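Local coordinates for protein ULam111 (Flavobacterium sp., PDB 5WUT) that probably hydrolyses the beta-1,3-glucosidic bonds of laminarin, as a laminarinase of glycoside hydrolase family 16 built on a beta-jelly-roll fold, at residues Ala89-Gly94 and Asp154-Gly159; Gly126-Met131 and Thr148-Ile153. One frame throughout, in Å; residues are numbered along the deposited sequence.

Interaction 1: Ala89-Gly94 and Asp154-Gly159; sequences AKLPVG and DTIEQG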
# COMPACT_ATOMS: atom_id res chain seq x y z
N ALA A 89 -2.69 -10.08 10.79
CA ALA A 89 -3.33 -9.71 12.04
C ALA A 89 -4.55 -8.83 11.86
O ALA A 89 -4.71 -8.18 10.83
CB ALA A 89 -2.33 -9.03 12.96
N LYS A 90 -5.40 -8.84 12.88
CA LYS A 90 -6.61 -8.01 12.94
C LYS A 90 -6.52 -7.10 14.16
O LYS A 90 -6.16 -7.57 15.25
CB LYS A 90 -7.85 -8.90 12.97
CG LYS A 90 -9.18 -8.16 13.09
CD LYS A 90 -10.34 -9.15 13.02
CE LYS A 90 -11.68 -8.44 12.86
NZ LYS A 90 -11.98 -7.51 13.99
N LEU A 91 -6.81 -5.81 13.98
CA LEU A 91 -6.56 -4.80 15.01
C LEU A 91 -7.67 -4.66 16.03
O LEU A 91 -8.84 -4.87 15.70
CB LEU A 91 -6.36 -3.43 14.35
CG LEU A 91 -5.16 -3.29 13.42
CD1 LEU A 91 -5.24 -1.97 12.66
CD2 LEU A 91 -3.87 -3.39 14.23
N PRO A 92 -7.30 -4.30 17.27
CA PRO A 92 -8.28 -3.75 18.23
C PRO A 92 -8.59 -2.33 17.81
O PRO A 92 -7.82 -1.75 17.03
CB PRO A 92 -7.53 -3.77 19.55
CG PRO A 92 -6.11 -3.46 19.13
CD PRO A 92 -5.93 -4.18 17.79
N VAL A 93 -9.67 -1.75 18.31
CA VAL A 93 -10.01 -0.39 17.92
C VAL A 93 -10.39 0.44 19.13
O VAL A 93 -10.88 -0.09 20.13
CB VAL A 93 -11.17 -0.37 16.91
CG1 VAL A 93 -10.76 -1.07 15.62
CG2 VAL A 93 -12.38 -1.05 17.48
N GLY A 94 -10.13 1.74 19.05
CA GLY A 94 -10.60 2.66 20.08
C GLY A 94 -9.50 3.50 20.68
O GLY A 94 -8.32 3.14 20.67
N ASP A 154 -7.47 3.56 5.01
CA ASP A 154 -8.78 3.75 5.63
C ASP A 154 -9.49 2.45 5.99
O ASP A 154 -10.45 2.45 6.76
CB ASP A 154 -9.69 4.57 4.72
CG ASP A 154 -9.31 6.03 4.69
OD1 ASP A 154 -8.35 6.42 5.39
OD2 ASP A 154 -9.97 6.79 3.95
N THR A 155 -9.03 1.34 5.41
CA THR A 155 -9.62 0.04 5.65
C THR A 155 -8.87 -0.79 6.70
O THR A 155 -9.21 -1.95 6.90
CB THR A 155 -9.63 -0.82 4.36
OG1 THR A 155 -8.30 -0.86 3.83
CG2 THR A 155 -10.55 -0.22 3.33
N ILE A 156 -7.88 -0.21 7.38
CA ILE A 156 -7.00 -1.06 8.19
C ILE A 156 -7.72 -1.74 9.36
O ILE A 156 -7.33 -2.83 9.78
CB ILE A 156 -5.77 -0.26 8.72
CG1 ILE A 156 -4.61 -1.20 9.08
CG2 ILE A 156 -6.15 0.68 9.88
CD1 ILE A 156 -3.93 -1.85 7.87
N GLU A 157 -8.78 -1.12 9.87
CA GLU A 157 -9.54 -1.70 10.96
C GLU A 157 -10.45 -2.85 10.51
O GLU A 157 -11.02 -3.56 11.35
CB GLU A 157 -10.39 -0.62 11.65
CG GLU A 157 -9.62 0.42 12.44
CD GLU A 157 -9.13 1.59 11.60
OE1 GLU A 157 -9.47 1.65 10.39
OE2 GLU A 157 -8.42 2.47 12.16
N GLN A 158 -10.61 -3.02 9.20
CA GLN A 158 -11.50 -4.06 8.67
C GLN A 158 -10.74 -5.34 8.37
O GLN A 158 -9.85 -5.34 7.53
CB GLN A 158 -12.19 -3.59 7.38
CG GLN A 158 -13.05 -2.34 7.52
CD GLN A 158 -13.32 -1.67 6.18
OE1 GLN A 158 -13.52 -2.34 5.16
NE2 GLN A 158 -13.32 -0.34 6.17
N GLY A 159 -11.12 -6.43 9.04
CA GLY A 159 -10.56 -7.74 8.74
C GLY A 159 -9.08 -7.87 9.06
O GLY A 159 -8.53 -7.08 9.83
O HOH W 1 -10.73 -5.00 13.64
O HOH W 2 -7.67 -5.04 11.29
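Lys90 and Leu91, where strand 83-90 ends, face Gly159 and Glu157 with their CA atoms 5.8 and 5.9 Å apart. The facing segment 154-159 makes a type I beta turn from Thr155 to Gln158, closed by its own bond from Gln158 N to Thr155 O. The contact therefore joins the end of one strand of the family 16 beta-jelly-roll to the loop leading into its neighbour, strand 161-167, which pairs with strand 83-90. The backbones are joined across the gap by two waters rather than directly. One water accepts from Leu91 N and donates to Ile156 O and Gly159 O, at 2.7 Å from each of these two oxygens. The other accepts from Lys90 NZ at 2.8 Å and lies within hydrogen-bonding distance of Leu91 O and Glu157 O. The lysine chain runs extended as far as CE and bends only at its last torsion (chi4 -60°), which brings NZ to this water; on the way, its CG passes Gly159 O at 3.5 Å.

The apolar part is small. Leu91 CD1 meets both CG1 (3.7 Å) and CG2 of Ile156, and also touches Ile156 O, the two side chains crossing at a slant. With CG1 anti to its carbonyl carbon (chi1 -63°), Val93 places that methyl against the CB and CG of Glu157, CG at 3.7 Å. The carboxylate of the glutamate turns to a partner outside the contact, OE2 being hydrogen-bonded to the hydroxyl of Tyr124. Tyr163 and Pro99 further cover Leu91.

Chemically, the contact joins a buried leucine-isoleucine touch to a polar seam in which two waters serve one amide, the lysine ammonium and four carbonyl oxygens between the strand end and the turn.

Interaction 2: Gly126-Met131 and Thr148-Ile153; sequences GKEPHM and TKRTRI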
# COMPACT_ATOMS: atom_id res chain seq x y z
N GLY A 126 -5.12 3.37 18.42
CA GLY A 126 -6.53 3.52 18.16
C GLY A 126 -7.03 4.96 18.20
O GLY A 126 -8.10 5.27 17.67
N LYS A 127 -6.26 5.84 18.85
CA LYS A 127 -6.60 7.26 18.87
C LYS A 127 -6.42 7.93 17.51
O LYS A 127 -6.90 9.05 17.30
CB LYS A 127 -5.77 8.00 19.92
CG LYS A 127 -4.28 8.03 19.63
CD LYS A 127 -3.54 8.93 20.58
CE LYS A 127 -2.06 8.97 20.27
NZ LYS A 127 -1.29 9.86 21.21
N GLU A 128 -5.73 7.25 16.61
CA GLU A 128 -5.54 7.73 15.24
C GLU A 128 -5.99 6.67 14.24
O GLU A 128 -5.16 5.94 13.69
CB GLU A 128 -4.09 8.10 14.96
CG GLU A 128 -3.54 9.28 15.75
CD GLU A 128 -2.14 9.65 15.29
OE1 GLU A 128 -1.90 9.63 14.06
OE2 GLU A 128 -1.28 9.95 16.16
N PRO A 129 -7.30 6.58 14.00
CA PRO A 129 -7.80 5.55 13.09
C PRO A 129 -7.24 5.71 11.68
O PRO A 129 -6.83 6.82 11.30
CB PRO A 129 -9.31 5.76 13.08
CG PRO A 129 -9.60 6.51 14.36
CD PRO A 129 -8.39 7.35 14.62
N HIS A 130 -7.23 4.60 10.94
CA HIS A 130 -6.89 4.62 9.51
C HIS A 130 -5.43 4.97 9.25
O HIS A 130 -5.10 5.41 8.15
CB HIS A 130 -7.79 5.61 8.76
CG HIS A 130 -9.24 5.44 9.06
ND1 HIS A 130 -9.82 4.22 9.31
CD2 HIS A 130 -10.24 6.35 9.13
CE1 HIS A 130 -11.11 4.38 9.53
NE2 HIS A 130 -11.39 5.66 9.43
N MET A 131 -4.57 4.79 10.26
CA MET A 131 -3.14 5.04 10.12
C MET A 131 -2.35 3.89 10.72
O MET A 131 -2.74 3.34 11.75
CB MET A 131 -2.72 6.34 10.84
CG MET A 131 -3.43 7.61 10.41
SD MET A 131 -2.91 8.15 8.78
CE MET A 131 -4.39 9.03 8.26
N THR A 148 10.85 6.85 10.57
CA THR A 148 9.48 6.42 10.74
C THR A 148 8.65 6.90 9.56
O THR A 148 9.02 7.85 8.86
CB THR A 148 8.88 6.93 12.07
OG1 THR A 148 7.60 6.33 12.29
CG2 THR A 148 8.74 8.46 12.11
N LYS A 149 7.56 6.21 9.31
CA LYS A 149 6.63 6.59 8.26
C LYS A 149 5.22 6.33 8.74
O LYS A 149 4.93 5.26 9.25
CB LYS A 149 6.91 5.82 6.98
CG LYS A 149 5.96 6.15 5.83
CD LYS A 149 6.32 7.46 5.16
CE LYS A 149 5.70 7.56 3.77
NZ LYS A 149 4.24 7.87 3.85
N ARG A 150 4.34 7.31 8.57
CA ARG A 150 2.92 7.16 8.83
C ARG A 150 2.21 6.88 7.50
O ARG A 150 2.33 7.66 6.55
CB ARG A 150 2.36 8.43 9.48
CG ARG A 150 0.86 8.43 9.76
CD ARG A 150 0.40 9.86 9.99
NE ARG A 150 1.26 10.55 10.95
CZ ARG A 150 1.03 10.62 12.26
NH1 ARG A 150 -0.04 10.04 12.78
NH2 ARG A 150 1.88 11.27 13.05
N THR A 151 1.49 5.77 7.44
CA THR A 151 0.80 5.37 6.22
C THR A 151 -0.70 5.36 6.43
O THR A 151 -1.20 4.70 7.34
CB THR A 151 1.27 3.99 5.74
OG1 THR A 151 2.69 4.02 5.52
CG2 THR A 151 0.58 3.60 4.44
N ARG A 152 -1.40 6.10 5.60
CA ARG A 152 -2.85 6.13 5.65
C ARG A 152 -3.48 4.94 4.95
O ARG A 152 -3.19 4.67 3.78
CB ARG A 152 -3.39 7.42 5.05
CG ARG A 152 -4.89 7.41 4.95
CD ARG A 152 -5.44 8.71 4.41
NE ARG A 152 -6.83 8.55 3.98
CZ ARG A 152 -7.50 9.46 3.29
NH1 ARG A 152 -6.92 10.60 2.95
NH2 ARG A 152 -8.76 9.23 2.93
N ILE A 153 -4.37 4.25 5.65
CA ILE A 153 -5.07 3.09 5.12
C ILE A 153 -6.46 3.08 5.74
O ILE A 153 -6.63 2.67 6.89
CB ILE A 153 -4.33 1.75 5.45
CG1 ILE A 153 -2.85 1.83 5.08
CG2 ILE A 153 -5.04 0.57 4.80
CD1 ILE A 153 -2.03 0.57 5.37
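Met131 has the most surface buried here, and it lies across Arg152, its partner in a non-hydrogen-bonded antiparallel pair with CA atoms 4.6 Å apart. The thioether folds back at chi2 (-72°), which sets SD 3.7 Å from Arg152 CA; beyond it the methyl CE rests on CB and CG of the same arginine, the two chains slanting over each other. The sulfur also meets Arg150, whose CG and CD both approach it at 3.9 Å.

Arg150 continues past the methionine toward Glu128. Its guanidinium meets the carboxylate in a salt bridge whose geometry is doubtful as a whole, because Glu128 OE1 and Arg150 NH1 stand too close in the model.

His130, at the third position of a type II turn from Glu128 to Met131, contributes mainly backbone: its O accepts from Ile153 N at 2.9 Å in a nearly straight bond (167° at the hydrogen), with the donor well above the carbonyl plane. The same oxygen receives a CA-H...O contact from Arg152, while His130 CB packs on Ile153 O.

The turn thus leads from the loop after strand 118-123 into strand 131-137, which pairs with strand 148-152. Val132 and Thr134 continue the backbone ladder, Phe133 packs on Glu128 and Arg150, and the second subunit covers Arg152 and Ile153 through its Phe175 and Ile179.

Interaction 2 is nested within the chain loop that interaction 1 closes, and their centres lie about 11 Å apart. Segment 148-153 runs directly into 154-159, so a single piece of chain first pairs with Met131 and then turns to face the end of strand 83-90. A probable hydrogen bond of 2.7 Å links Glu157 OE2 to His130 N, tying the two turns together; Ile156 CG2 packs on His130 CA beside it at 4.0 Å. Arg152 and Asp154, one from each contact, form a salt bridge. Segment 126-131 follows strand 118-123, whose sequence matches the E-x-D-x-x-E signature of family 16 and so probably carries the catalytic acids.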